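Local atomic coordinates of haloacid delahogenase-like family hydrolase (Xanthomonas campestris pv. campestris, PDB entry 2PKE), a protein that binds a magnesium ion and probably acts as a phosphatase of the haloacid dehalogenase-like family. Residues A[13-19]-A[181-187]; A[117-122]-A[149-154]; A[123-128]-A[236-241]; A[201-205]-A[243-247]. All coordinates share one frame; numbering follows the deposited sequence.

Contact 1: A[13-19]-A[181-187]. With MG (magnesium ion), chain C.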
loop_
_atom_site.group_PDB
_atom_site.type_symbol
_atom_site.label_atom_id
_atom_site.label_comp_id
_atom_site.label_asym_id
_atom_site.label_seq_id
_atom_site.Cartn_x
_atom_site.Cartn_y
_atom_site.Cartn_z
ATOM N N ILE A 13 -1.212 -11.444 -27.854
ATOM C CA ILE A 13 -1.409 -10.803 -26.552
ATOM C C ILE A 13 -1.820 -11.882 -25.523
ATOM O O ILE A 13 -2.646 -12.736 -25.811
ATOM C CB ILE A 13 -2.481 -9.676 -26.636
ATOM C CG1 ILE A 13 -2.032 -8.505 -27.509
ATOM C CG2 ILE A 13 -2.981 -9.208 -25.205
ATOM C CD1 ILE A 13 -0.727 -7.946 -27.168
ATOM N N GLN A 14 -1.229 -11.861 -24.338
ATOM C CA GLN A 14 -1.529 -12.863 -23.317
ATOM C C GLN A 14 -2.134 -12.283 -22.049
ATOM O O GLN A 14 -2.728 -13.025 -21.272
ATOM C CB GLN A 14 -0.250 -13.625 -22.940
ATOM C CG GLN A 14 0.455 -14.341 -24.087
ATOM C CD GLN A 14 -0.289 -15.518 -24.584
ATOM O OE1 GLN A 14 -1.134 -16.076 -23.869
ATOM N NE2 GLN A 14 0.026 -15.957 -25.821
ATOM N N LEU A 15 -1.979 -10.974 -21.822
ATOM C CA LEU A 15 -2.349 -10.377 -20.569
ATOM C C LEU A 15 -2.971 -9.011 -20.804
ATOM O O LEU A 15 -2.466 -8.239 -21.571
ATOM C CB LEU A 15 -1.150 -10.249 -19.645
ATOM C CG LEU A 15 -1.366 -9.636 -18.268
ATOM C CD1 LEU A 15 -2.281 -10.474 -17.329
ATOM C CD2 LEU A 15 -0.016 -9.383 -17.554
ATOM N N VAL A 16 -4.097 -8.752 -20.171
ATOM C CA VAL A 16 -4.735 -7.462 -20.291
ATOM C C VAL A 16 -4.798 -6.853 -18.897
ATOM O O VAL A 16 -5.338 -7.456 -17.970
ATOM C CB VAL A 16 -6.111 -7.566 -20.907
ATOM C CG1 VAL A 16 -6.725 -6.163 -21.037
ATOM C CG2 VAL A 16 -6.054 -8.276 -22.264
ATOM N N GLY A 17 -4.228 -5.667 -18.764
ATOM C CA GLY A 17 -4.212 -4.972 -17.522
ATOM C C GLY A 17 -5.295 -3.932 -17.545
ATOM O O GLY A 17 -5.594 -3.395 -18.600
ATOM N N PHE A 18 -5.902 -3.662 -16.377
ATOM C CA PHE A 18 -6.927 -2.669 -16.252
ATOM C C PHE A 18 -6.534 -1.705 -15.160
ATOM O O PHE A 18 -6.173 -2.130 -14.055
ATOM C CB PHE A 18 -8.262 -3.308 -15.853
ATOM C CG PHE A 18 -8.837 -4.216 -16.900
ATOM C CD1 PHE A 18 -8.417 -5.519 -17.017
ATOM C CD2 PHE A 18 -9.779 -3.742 -17.789
ATOM C CE1 PHE A 18 -8.957 -6.349 -18.005
ATOM C CE2 PHE A 18 -10.313 -4.568 -18.748
ATOM C CZ PHE A 18 -9.888 -5.877 -18.842
ATOM N N ASP A 19 -6.683 -0.419 -15.409
ATOM C CA ASP A 19 -6.741 0.574 -14.322
ATOM C C ASP A 19 -8.046 0.423 -13.521
ATOM O O ASP A 19 -9.009 -0.219 -13.962
ATOM C CB ASP A 19 -6.639 1.981 -14.926
ATOM C CG ASP A 19 -6.692 3.097 -13.908
ATOM O OD1 ASP A 19 -6.047 2.998 -12.831
ATOM O OD2 ASP A 19 -7.400 4.120 -14.177
ATOM N N ARG A 181 3.271 -8.639 -25.484
ATOM C CA ARG A 181 2.155 -9.509 -25.209
ATOM C C ARG A 181 1.231 -8.968 -24.114
ATOM O O ARG A 181 0.401 -9.704 -23.604
ATOM C CB ARG A 181 2.663 -10.901 -24.846
ATOM C CG ARG A 181 3.562 -11.479 -25.894
ATOM C CD ARG A 181 3.807 -12.969 -25.712
ATOM N NE ARG A 181 4.942 -13.365 -26.544
ATOM C CZ ARG A 181 5.832 -14.306 -26.256
ATOM N NH1 ARG A 181 5.760 -15.016 -25.144
ATOM N NH2 ARG A 181 6.829 -14.538 -27.103
ATOM N N PHE A 182 1.310 -7.657 -23.825
ATOM C CA PHE A 182 0.513 -7.028 -22.816
ATOM C C PHE A 182 -0.186 -5.803 -23.363
ATOM O O PHE A 182 0.426 -5.009 -24.081
ATOM C CB PHE A 182 1.413 -6.703 -21.621
ATOM C CG PHE A 182 0.784 -5.873 -20.580
ATOM C CD1 PHE A 182 -0.186 -6.370 -19.726
ATOM C CD2 PHE A 182 1.183 -4.573 -20.432
ATOM C CE1 PHE A 182 -0.726 -5.563 -18.739
ATOM C CE2 PHE A 182 0.661 -3.770 -19.451
ATOM C CZ PHE A 182 -0.285 -4.284 -18.578
ATOM N N VAL A 183 -1.482 -5.704 -23.059
ATOM C CA VAL A 183 -2.283 -4.519 -23.325
ATOM C C VAL A 183 -2.701 -3.946 -21.979
ATOM O O VAL A 183 -3.150 -4.662 -21.109
ATOM C CB VAL A 183 -3.570 -4.828 -24.169
ATOM C CG1 VAL A 183 -4.288 -3.550 -24.519
ATOM C CG2 VAL A 183 -3.225 -5.576 -25.475
HETATM N N MSE A 184 -2.607 -2.633 -21.842
HETATM C CA MSE A 184 -3.095 -1.940 -20.647
HETATM C C MSE A 184 -4.291 -1.052 -21.006
HETATM O O MSE A 184 -4.204 -0.294 -21.998
HETATM C CB MSE A 184 -1.982 -1.097 -20.041
HETATM C CG MSE A 184 -2.458 -0.276 -18.825
HETATM SE SE MSE A 184 -2.811 -1.263 -17.192
HETATM C CE MSE A 184 -3.280 0.383 -16.293
ATOM N N ILE A 185 -5.370 -1.145 -20.194
ATOM C CA ILE A 185 -6.596 -0.348 -20.398
ATOM C C ILE A 185 -6.715 0.680 -19.292
ATOM O O ILE A 185 -6.675 0.333 -18.115
ATOM C CB ILE A 185 -7.873 -1.200 -20.440
ATOM C CG1 ILE A 185 -7.795 -2.287 -21.523
ATOM C CG2 ILE A 185 -9.116 -0.298 -20.655
ATOM C CD1 ILE A 185 -9.020 -3.147 -21.629
ATOM N N GLY A 186 -6.835 1.951 -19.661
ATOM C CA GLY A 186 -7.038 2.983 -18.670
ATOM C C GLY A 186 -7.522 4.320 -19.176
ATOM O O GLY A 186 -7.639 4.557 -20.368
ATOM N N ASN A 187 -7.818 5.209 -18.242
ATOM C CA ASN A 187 -8.368 6.512 -18.571
ATOM C C ASN A 187 -7.358 7.626 -18.649
ATOM O O ASN A 187 -7.731 8.722 -19.045
ATOM C CB ASN A 187 -9.436 6.906 -17.560
ATOM C CG ASN A 187 -8.877 7.181 -16.174
ATOM O OD1 ASN A 187 -8.545 6.242 -15.445
ATOM N ND2 ASN A 187 -8.793 8.458 -15.789
HETATM MG MG MG C . -7.760 5.966 -13.536
HETATM O O HOH W 1 -6.644 5.302 -11.831
HETATM O O HOH W 2 -8.198 7.917 -12.999
HETATM O O HOH W 3 -5.885 6.524 -14.493
#

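Contact 2: A[117-122]-A[149-154]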
loop_
_atom_site.group_PDB
_atom_site.type_symbol
_atom_site.label_atom_id
_atom_site.label_comp_id
_atom_site.label_asym_id
_atom_site.label_seq_id
_atom_site.Cartn_x
_atom_site.Cartn_y
_atom_site.Cartn_z
ATOM N N VAL A 117 -18.774 -2.398 -17.830
ATOM C CA VAL A 117 -17.440 -2.836 -17.442
ATOM C C VAL A 117 -17.394 -4.320 -17.139
ATOM O O VAL A 117 -16.581 -5.039 -17.691
ATOM C CB VAL A 117 -16.892 -1.990 -16.295
ATOM C CG1 VAL A 117 -15.717 -2.662 -15.593
ATOM C CG2 VAL A 117 -16.498 -0.608 -16.835
ATOM N N ARG A 118 -18.319 -4.815 -16.321
ATOM C CA ARG A 118 -18.269 -6.212 -15.923
ATOM C C ARG A 118 -18.358 -7.116 -17.121
ATOM O O ARG A 118 -17.648 -8.151 -17.182
ATOM C CB ARG A 118 -19.382 -6.531 -14.900
ATOM C CG ARG A 118 -19.343 -7.930 -14.368
ATOM C CD ARG A 118 -20.290 -8.227 -13.210
ATOM N NE ARG A 118 -19.972 -9.604 -13.019
ATOM C CZ ARG A 118 -19.139 -10.092 -12.124
ATOM N NH1 ARG A 118 -18.704 -9.393 -11.085
ATOM N NH2 ARG A 118 -18.860 -11.365 -12.209
ATOM N N GLU A 119 -19.224 -6.781 -18.081
ATOM C CA GLU A 119 -19.372 -7.645 -19.272
ATOM C C GLU A 119 -18.103 -7.616 -20.120
ATOM O O GLU A 119 -17.716 -8.620 -20.619
ATOM C CB GLU A 119 -20.550 -7.225 -20.186
ATOM C CG GLU A 119 -21.916 -7.602 -19.603
ATOM C CD GLU A 119 -22.490 -6.589 -18.607
ATOM O OE1 GLU A 119 -21.812 -5.574 -18.250
ATOM O OE2 GLU A 119 -23.655 -6.825 -18.187
ATOM N N ALA A 120 -17.537 -6.424 -20.321
ATOM C CA ALA A 120 -16.253 -6.219 -21.059
ATOM C C ALA A 120 -15.131 -7.084 -20.440
ATOM O O ALA A 120 -14.480 -7.878 -21.124
ATOM C CB ALA A 120 -15.885 -4.746 -21.027
ATOM N N VAL A 121 -14.945 -6.964 -19.126
ATOM C CA VAL A 121 -13.887 -7.707 -18.415
ATOM C C VAL A 121 -14.071 -9.219 -18.521
ATOM O O VAL A 121 -13.102 -9.946 -18.750
ATOM C CB VAL A 121 -13.810 -7.360 -16.901
ATOM C CG1 VAL A 121 -12.732 -8.189 -16.204
ATOM C CG2 VAL A 121 -13.631 -5.842 -16.641
ATOM N N ALA A 122 -15.303 -9.692 -18.287
ATOM C CA ALA A 122 -15.633 -11.112 -18.416
ATOM C C ALA A 122 -15.343 -11.598 -19.827
ATOM O O ALA A 122 -14.839 -12.713 -20.036
ATOM C CB ALA A 122 -17.178 -11.352 -18.034
ATOM N N GLY A 149 -17.712 -5.357 -6.519
ATOM C CA GLY A 149 -18.289 -6.604 -7.005
ATOM C C GLY A 149 -17.462 -7.324 -8.052
ATOM O O GLY A 149 -17.728 -8.480 -8.368
ATOM N N LEU A 150 -16.407 -6.680 -8.557
ATOM C CA LEU A 150 -15.552 -7.271 -9.592
ATOM C C LEU A 150 -14.407 -8.170 -9.082
ATOM O O LEU A 150 -13.618 -8.610 -9.874
ATOM C CB LEU A 150 -14.918 -6.147 -10.449
ATOM C CG LEU A 150 -15.851 -5.149 -11.169
ATOM C CD1 LEU A 150 -15.032 -4.027 -11.706
ATOM C CD2 LEU A 150 -16.621 -5.808 -12.304
ATOM N N SER A 151 -14.318 -8.427 -7.774
ATOM C CA SER A 151 -13.271 -9.317 -7.188
ATOM C C SER A 151 -13.153 -10.681 -7.794
ATOM O O SER A 151 -12.076 -11.227 -7.888
ATOM C CB SER A 151 -13.506 -9.541 -5.683
ATOM O OG SER A 151 -13.100 -8.411 -4.989
ATOM N N ASP A 152 -14.267 -11.277 -8.151
ATOM C CA ASP A 152 -14.217 -12.584 -8.769
ATOM C C ASP A 152 -13.466 -12.583 -10.088
ATOM O O ASP A 152 -12.951 -13.626 -10.468
ATOM C CB ASP A 152 -15.623 -13.197 -8.946
ATOM C CG ASP A 152 -16.493 -12.387 -9.882
ATOM O OD1 ASP A 152 -16.477 -11.154 -9.810
ATOM O OD2 ASP A 152 -17.220 -12.998 -10.676
ATOM N N LEU A 153 -13.436 -11.451 -10.804
ATOM C CA LEU A 153 -12.713 -11.340 -12.050
ATOM C C LEU A 153 -11.267 -10.895 -11.896
ATOM O O LEU A 153 -10.481 -11.090 -12.803
ATOM C CB LEU A 153 -13.389 -10.335 -13.005
ATOM C CG LEU A 153 -14.819 -10.629 -13.454
ATOM C CD1 LEU A 153 -15.436 -9.425 -14.155
ATOM C CD2 LEU A 153 -14.785 -11.845 -14.386
ATOM N N PHE A 154 -10.916 -10.294 -10.767
ATOM C CA PHE A 154 -9.585 -9.784 -10.561
ATOM C C PHE A 154 -8.999 -10.436 -9.331
ATOM O O PHE A 154 -8.932 -9.820 -8.276
ATOM C CB PHE A 154 -9.604 -8.274 -10.442
ATOM C CG PHE A 154 -9.881 -7.589 -11.739
ATOM C CD1 PHE A 154 -8.921 -7.625 -12.750
ATOM C CD2 PHE A 154 -11.100 -6.915 -11.964
ATOM C CE1 PHE A 154 -9.154 -6.983 -13.988
ATOM C CE2 PHE A 154 -11.354 -6.275 -13.202
ATOM C CZ PHE A 154 -10.358 -6.296 -14.206
#

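Contact 3: A[123-128]-A[236-241]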
loop_
_atom_site.group_PDB
_atom_site.type_symbol
_atom_site.label_atom_id
_atom_site.label_comp_id
_atom_site.label_asym_id
_atom_site.label_seq_id
_atom_site.Cartn_x
_atom_site.Cartn_y
_atom_site.Cartn_z
ATOM N N ALA A 123 -15.727 -10.791 -20.821
ATOM C CA ALA A 123 -15.502 -11.161 -22.229
ATOM C C ALA A 123 -14.011 -11.307 -22.526
ATOM O O ALA A 123 -13.588 -12.284 -23.157
ATOM C CB ALA A 123 -16.165 -10.129 -23.200
ATOM N N ILE A 124 -13.211 -10.337 -22.059
ATOM C CA ILE A 124 -11.769 -10.376 -22.263
ATOM C C ILE A 124 -11.151 -11.550 -21.506
ATOM O O ILE A 124 -10.341 -12.294 -22.078
ATOM C CB ILE A 124 -11.110 -9.077 -21.873
ATOM C CG1 ILE A 124 -11.525 -7.988 -22.878
ATOM C CG2 ILE A 124 -9.571 -9.258 -21.801
ATOM C CD1 ILE A 124 -11.366 -6.524 -22.390
ATOM N N ALA A 125 -11.594 -11.746 -20.267
ATOM C CA ALA A 125 -11.025 -12.767 -19.388
ATOM C C ALA A 125 -11.234 -14.166 -19.936
ATOM O O ALA A 125 -10.574 -15.077 -19.504
ATOM C CB ALA A 125 -11.601 -12.658 -18.033
ATOM N N ALA A 126 -12.158 -14.336 -20.869
ATOM C CA ALA A 126 -12.395 -15.629 -21.531
ATOM C C ALA A 126 -11.206 -16.049 -22.395
ATOM O O ALA A 126 -10.951 -17.240 -22.543
ATOM C CB ALA A 126 -13.690 -15.559 -22.391
ATOM N N ASP A 127 -10.476 -15.074 -22.959
ATOM C CA ASP A 127 -9.370 -15.341 -23.909
ATOM C C ASP A 127 -7.963 -14.929 -23.461
ATOM O O ASP A 127 -6.979 -15.305 -24.098
ATOM C CB ASP A 127 -9.642 -14.610 -25.234
ATOM C CG ASP A 127 -10.924 -15.046 -25.884
ATOM O OD1 ASP A 127 -11.100 -16.251 -26.001
ATOM O OD2 ASP A 127 -11.749 -14.194 -26.269
ATOM N N TYR A 128 -7.908 -14.093 -22.422
ATOM C CA TYR A 128 -6.682 -13.461 -21.948
ATOM C C TYR A 128 -6.637 -13.525 -20.425
ATOM O O TYR A 128 -7.701 -13.495 -19.798
ATOM C CB TYR A 128 -6.695 -11.999 -22.349
ATOM C CG TYR A 128 -6.824 -11.819 -23.827
ATOM C CD1 TYR A 128 -5.709 -11.927 -24.644
ATOM C CD2 TYR A 128 -8.057 -11.601 -24.420
ATOM C CE1 TYR A 128 -5.817 -11.787 -26.037
ATOM C CE2 TYR A 128 -8.162 -11.439 -25.822
ATOM C CZ TYR A 128 -7.049 -11.565 -26.624
ATOM O OH TYR A 128 -7.134 -11.451 -28.042
ATOM N N TRP A 236 -14.032 -2.493 -25.511
ATOM C CA TRP A 236 -12.736 -2.978 -25.088
ATOM C C TRP A 236 -12.392 -4.367 -25.648
ATOM O O TRP A 236 -11.255 -4.578 -26.035
ATOM C CB TRP A 236 -12.617 -3.055 -23.561
ATOM C CG TRP A 236 -12.582 -1.748 -22.810
ATOM C CD1 TRP A 236 -12.324 -0.530 -23.308
ATOM C CD2 TRP A 236 -12.724 -1.585 -21.394
ATOM N NE1 TRP A 236 -12.344 0.419 -22.308
ATOM C CE2 TRP A 236 -12.598 -0.198 -21.119
ATOM C CE3 TRP A 236 -13.057 -2.457 -20.339
ATOM C CZ2 TRP A 236 -12.711 0.326 -19.827
ATOM C CZ3 TRP A 236 -13.189 -1.946 -19.065
ATOM C CH2 TRP A 236 -12.997 -0.564 -18.807
ATOM N N PRO A 237 -13.336 -5.338 -25.595
ATOM C CA PRO A 237 -12.994 -6.685 -26.064
ATOM C C PRO A 237 -12.587 -6.695 -27.549
ATOM O O PRO A 237 -11.547 -7.283 -27.897
ATOM C CB PRO A 237 -14.285 -7.493 -25.769
ATOM C CG PRO A 237 -14.992 -6.703 -24.691
ATOM C CD PRO A 237 -14.715 -5.297 -25.037
ATOM N N ALA A 238 -13.338 -5.984 -28.387
ATOM C CA ALA A 238 -12.994 -5.830 -29.823
ATOM C C ALA A 238 -11.608 -5.188 -30.025
ATOM O O ALA A 238 -10.842 -5.580 -30.905
ATOM C CB ALA A 238 -14.087 -4.996 -30.567
ATOM N N ALA A 239 -11.300 -4.211 -29.192
ATOM C CA ALA A 239 -10.028 -3.476 -29.255
ATOM C C ALA A 239 -8.893 -4.388 -28.878
ATOM O O ALA A 239 -7.883 -4.374 -29.540
ATOM C CB ALA A 239 -10.056 -2.188 -28.378
ATOM N N VAL A 240 -9.092 -5.222 -27.862
ATOM C CA VAL A 240 -8.066 -6.189 -27.439
ATOM C C VAL A 240 -7.764 -7.152 -28.587
ATOM O O VAL A 240 -6.585 -7.420 -28.908
ATOM C CB VAL A 240 -8.468 -6.966 -26.149
ATOM C CG1 VAL A 240 -7.503 -8.250 -25.912
ATOM C CG2 VAL A 240 -8.465 -6.023 -24.963
ATOM N N ARG A 241 -8.834 -7.644 -29.215
ATOM C CA ARG A 241 -8.719 -8.571 -30.312
ATOM C C ARG A 241 -7.982 -7.950 -31.490
ATOM O O ARG A 241 -7.232 -8.639 -32.156
ATOM C CB ARG A 241 -10.088 -8.993 -30.797
ATOM C CG ARG A 241 -10.745 -9.970 -29.938
ATOM C CD ARG A 241 -12.160 -10.283 -30.420
ATOM N NE ARG A 241 -12.873 -10.673 -29.242
ATOM C CZ ARG A 241 -13.946 -10.073 -28.748
ATOM N NH1 ARG A 241 -14.565 -9.082 -29.406
ATOM N NH2 ARG A 241 -14.433 -10.540 -27.602
HETATM O O HOH W 4 -12.259 -11.897 -25.598
#

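Contact 4: A[201-205]-A[243-247]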
loop_
_atom_site.group_PDB
_atom_site.type_symbol
_atom_site.label_atom_id
_atom_site.label_comp_id
_atom_site.label_asym_id
_atom_site.label_seq_id
_atom_site.Cartn_x
_atom_site.Cartn_y
_atom_site.Cartn_z
ATOM N N GLY A 201 4.668 -2.089 -25.036
ATOM C CA GLY A 201 3.326 -2.700 -24.894
ATOM C C GLY A 201 2.292 -2.005 -25.747
ATOM O O GLY A 201 2.607 -1.190 -26.625
ATOM N N TRP A 202 1.055 -2.353 -25.481
ATOM C CA TRP A 202 -0.078 -1.876 -26.206
ATOM C C TRP A 202 -1.018 -1.232 -25.230
ATOM O O TRP A 202 -0.981 -1.497 -24.053
ATOM C CB TRP A 202 -0.808 -3.020 -26.901
ATOM C CG TRP A 202 0.096 -3.878 -27.748
ATOM C CD1 TRP A 202 0.845 -4.914 -27.331
ATOM C CD2 TRP A 202 0.315 -3.762 -29.150
ATOM N NE1 TRP A 202 1.530 -5.464 -28.377
ATOM C CE2 TRP A 202 1.219 -4.786 -29.514
ATOM C CE3 TRP A 202 -0.164 -2.900 -30.143
ATOM C CZ2 TRP A 202 1.693 -4.942 -30.813
ATOM C CZ3 TRP A 202 0.309 -3.066 -31.449
ATOM C CH2 TRP A 202 1.210 -4.094 -31.770
ATOM N N GLY A 203 -1.855 -0.348 -25.751
ATOM C CA GLY A 203 -2.686 0.497 -24.940
ATOM C C GLY A 203 -4.092 0.606 -25.465
ATOM O O GLY A 203 -4.323 0.677 -26.668
ATOM N N ILE A 204 -5.032 0.648 -24.546
ATOM C CA ILE A 204 -6.392 1.097 -24.821
ATOM C C ILE A 204 -6.713 2.294 -23.893
ATOM O O ILE A 204 -6.634 2.193 -22.659
ATOM C CB ILE A 204 -7.396 -0.006 -24.624
ATOM C CG1 ILE A 204 -7.181 -1.102 -25.693
ATOM C CG2 ILE A 204 -8.838 0.539 -24.642
ATOM C CD1 ILE A 204 -7.936 -2.410 -25.349
ATOM N N TYR A 205 -7.071 3.393 -24.527
ATOM C CA TYR A 205 -7.355 4.670 -23.904
ATOM C C TYR A 205 -8.843 4.957 -23.909
ATOM O O TYR A 205 -9.433 5.154 -24.963
ATOM C CB TYR A 205 -6.659 5.744 -24.660
ATOM C CG TYR A 205 -6.902 7.158 -24.166
ATOM C CD1 TYR A 205 -6.872 7.447 -22.812
ATOM C CD2 TYR A 205 -7.116 8.203 -25.062
ATOM C CE1 TYR A 205 -7.063 8.749 -22.358
ATOM C CE2 TYR A 205 -7.319 9.498 -24.635
ATOM C CZ TYR A 205 -7.297 9.768 -23.280
ATOM O OH TYR A 205 -7.467 11.053 -22.809
ATOM N N LEU A 243 -5.818 -5.424 -31.381
ATOM C CA LEU A 243 -4.425 -5.269 -30.970
ATOM C C LEU A 243 -3.699 -6.594 -31.044
ATOM O O LEU A 243 -2.560 -6.646 -31.513
ATOM C CB LEU A 243 -4.319 -4.624 -29.592
ATOM C CG LEU A 243 -4.674 -3.102 -29.617
ATOM C CD1 LEU A 243 -4.863 -2.609 -28.139
ATOM C CD2 LEU A 243 -3.647 -2.304 -30.385
ATOM N N ASP A 244 -4.364 -7.659 -30.610
ATOM C CA ASP A 244 -3.817 -8.972 -30.702
ATOM C C ASP A 244 -3.542 -9.374 -32.131
ATOM O O ASP A 244 -2.535 -9.995 -32.395
ATOM C CB ASP A 244 -4.757 -9.952 -30.040
ATOM C CG ASP A 244 -4.175 -11.359 -29.913
ATOM O OD1 ASP A 244 -3.035 -11.630 -30.307
ATOM O OD2 ASP A 244 -4.912 -12.205 -29.414
ATOM N N ALA A 245 -4.437 -9.040 -33.048
ATOM C CA ALA A 245 -4.237 -9.381 -34.456
ATOM C C ALA A 245 -2.981 -8.695 -35.008
ATOM O O ALA A 245 -2.163 -9.325 -35.638
ATOM C CB ALA A 245 -5.449 -9.018 -35.271
ATOM N N GLN A 246 -2.848 -7.400 -34.724
ATOM C CA GLN A 246 -1.703 -6.572 -35.128
ATOM C C GLN A 246 -0.400 -7.135 -34.556
ATOM O O GLN A 246 0.607 -7.281 -35.257
ATOM C CB GLN A 246 -1.966 -5.152 -34.615
ATOM C CG GLN A 246 -0.935 -4.082 -35.017
ATOM C CD GLN A 246 -1.344 -2.627 -34.613
ATOM O OE1 GLN A 246 -2.487 -2.355 -34.259
ATOM N NE2 GLN A 246 -0.361 -1.716 -34.637
ATOM N N ALA A 247 -0.441 -7.490 -33.276
ATOM C CA ALA A 247 0.743 -8.037 -32.576
ATOM C C ALA A 247 1.238 -9.341 -33.219
ATOM O O ALA A 247 2.456 -9.593 -33.400
ATOM C CB ALA A 247 0.391 -8.271 -31.079
#

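Contact 1: A[13-19]-A[181-187]
Strands 15-18 and 182-186 run parallel, with axes 20° apart and 4.5 Å at closest approach. The ladder zigzags: Leu15 O accepts Val183 N, Gly17 N donates to Val183 O, Gly17 O accepts Ile185 N, and Asp19 N reaches Ile185 O at 2.8 Å. At the start, Arg181 O takes two donors, Gln14 N and Leu15 N. Leu15, Phe182 and Met184 lie on one face of the sheet. Phe182 CE1 sits 3.5 Å from Gly17 N, and the selenium of Met184, a selenomethionine, packs on the Gly17 backbone, on the side where Gly17 has no side chain. On the other face Ile185 lies alongside Phe18, its CD1 3.5 Å from Phe18 CE2, and also meets Val16 CG1. Beyond the strand ends, Asp19 turns its carboxylate away from its own N (chi1 180°), which carries OD2 to magnesium at 2.0 Å. Asn187 OD1 binds the same ion at 2.1 Å. Three waters and Asp21 O complete the shell. Thr23 OG1 hydrogen-bonds to both ligand oxygens, and Lys163 forms a salt bridge with Asp19 OD1. Two neighbouring strands thus deliver metal ligands from their C-terminal ends, as in HAD hydrolases; Asp19, Asp21 and Thr23 are consistent with their DxDx(T/V) motif.

Contact 2: A[117-122]-A[149-154]
Arg118 and Asp152 form the polar half of this contact, a two-pronged salt bridge. The arginine meets the carboxylate end-on. Its NH2 donates to Asp152 OD2 at 2.8 Å and its NH1 to Asp152 OD1 at 3.1 Å. Both oxygens use their syn lone pairs, and the guanidinium and carboxylate planes are only 15° apart. The two bonds together fix the rotation of both flat groups. An extended arginine chain, with CG anti to the backbone N (chi1 -176°), carries the charge across from the helix. Gly149 O also lies at the guanidinium edge, 3.0 Å from Arg118 NH1. Leu153 CD1 packs over the centre of one guanidinium face, 4.3 Å above its plane.

Apolar contacts make up the rest. Val121 CG1 lies 3.6 Å from Leu153 CD1, so one methyl touches both the arginine and the valine. Val121 CG1 also meets Phe154 CZ at 3.6 Å, the two side chains coming from opposite directions. Leu150 lies antiparallel to the arginine stem, its CD2 3.9 Å from Arg118 CB.

Helix 117-125 is thereby joined to the loop that links helix 138-148 to strand 157-160. Phe154 reaches inward from this loop to Val130 and Leu132 of strand 129-135 and to Ile145 of helix 138-148, while Val117 and Ala120 touch Trp236 of helix 236-250.

Contact 3: A[123-128]-A[236-241]
Val240 points a methyl at the flat side of Tyr128. Its CG1 stands 3.5 Å from the ring centroid and 24° off the ring normal, a CH-pi contact over the face. The methyl is displaced toward the rim, and its closest ring atom is Tyr128 CE2 at 3.3 Å. Val240 has CG1 anti to the backbone N (chi1 166°), which leaves CG2 to turn to Ile124. The tyrosine hydroxyl bonds to Asp244, one turn further along the same helix.

Ile124 CG1 lies 3.7 Å from Pro237 CA, and the two side chains cross at about a right angle. Ile124 CD1 touches both Trp236 CB and Val240 CG2, 3.9 Å from each, and the two lie in different directions from it. These residues join helices 117-125 and 236-250, which pack side by side on one face of the parallel sheet in this Rossmann-like alpha/beta fold. Val16 of strand 15-18 lies beneath, touching Ile124, Tyr128 and Val240.

Ala123 CB rests against Pro237 CG at 3.9 Å. No direct hydrogen bond crosses here. A water donates to Ala123 O and accepts a long bond from Arg241 NH2. Asp127 OD2 and Arg241 NH2 are 4.7 Å apart, not in direct contact, though their opposite charges may attract weakly.

Contact 4: A[201-205]-A[243-247]
The indole of Trp202 is the large bump of this contact, and the helix meets it with three residues, Leu243, Gln246 and Ala247. Leu243 and the indole reach toward each other's backbones side by side, which brings Leu243 CD2 to 3.5 Å from Trp202 CE3. At the far end of the six-membered ring, Ala247 CB lies 3.6 Å from Trp202 CZ2. The small alanine leaves room for the ring to come close to the helix backbone, with Trp202 CZ2 only 3.7 Å from Ala247 CA. Between these two, Gln246 comes to the ring edge. Its NE2 lies near the indole plane, 3.5 Å from Trp202 CZ3, and its amide is turned 77° to the ring. CG of Gln246 is anti to the backbone N (chi1 -176°), and the extended chain carries the amide to the ring rim. Two outside partners hold the amide: Arg228 bonds to OE1 and Pro225 O accepts from NE2.

Helix 236-250 lies on one face of the parallel sheet, a layered helix-on-sheet packing of the alpha/beta kind. Its residues 243-247 run nearly antiparallel to strand 202-205; the axes of these short segments are 158° apart and 10.4 Å at closest approach.

Leu243 is a second bump, and its two branches part. While CD2 goes to the tryptophan, CD1 settles into the shallow dip between the Gly203 carbonyl and Ile204, 3.6 Å from Gly203 O and 3.7 Å from Ile204 CG1. Trp202 NE1 donates to Glu180 O, and Arg226 makes a cation-pi contact with the indole.

In the fold
Contact 1 forms the centre of the sheet and holds the magnesium site. The helices of contacts 2, 3 and 4 lie over the face of the sheet that carries Val16, Phe18 and Ile185. Contacts 2 and 3 share helix 117-125, and contacts 3 and 4 share helix 236-250, where Val240 CG2 is 3.7 Å from Ile204 CD1. Contact 4 joins contact 1 through neighbouring strands, with Met184 O 2.8 Å from Ile204 N. Contact 2 meets contact 1 where Phe18 CD1 lies 3.4 Å from Phe154 CE1. Ile185 CG2 is 3.5 Å from Trp236 CE2 of contact 3. The Trp236 side chain is about 10 Å from magnesium, Val117 about 11 Å and Ile204 about 12 Å. Contacts 2 and 4 do not touch.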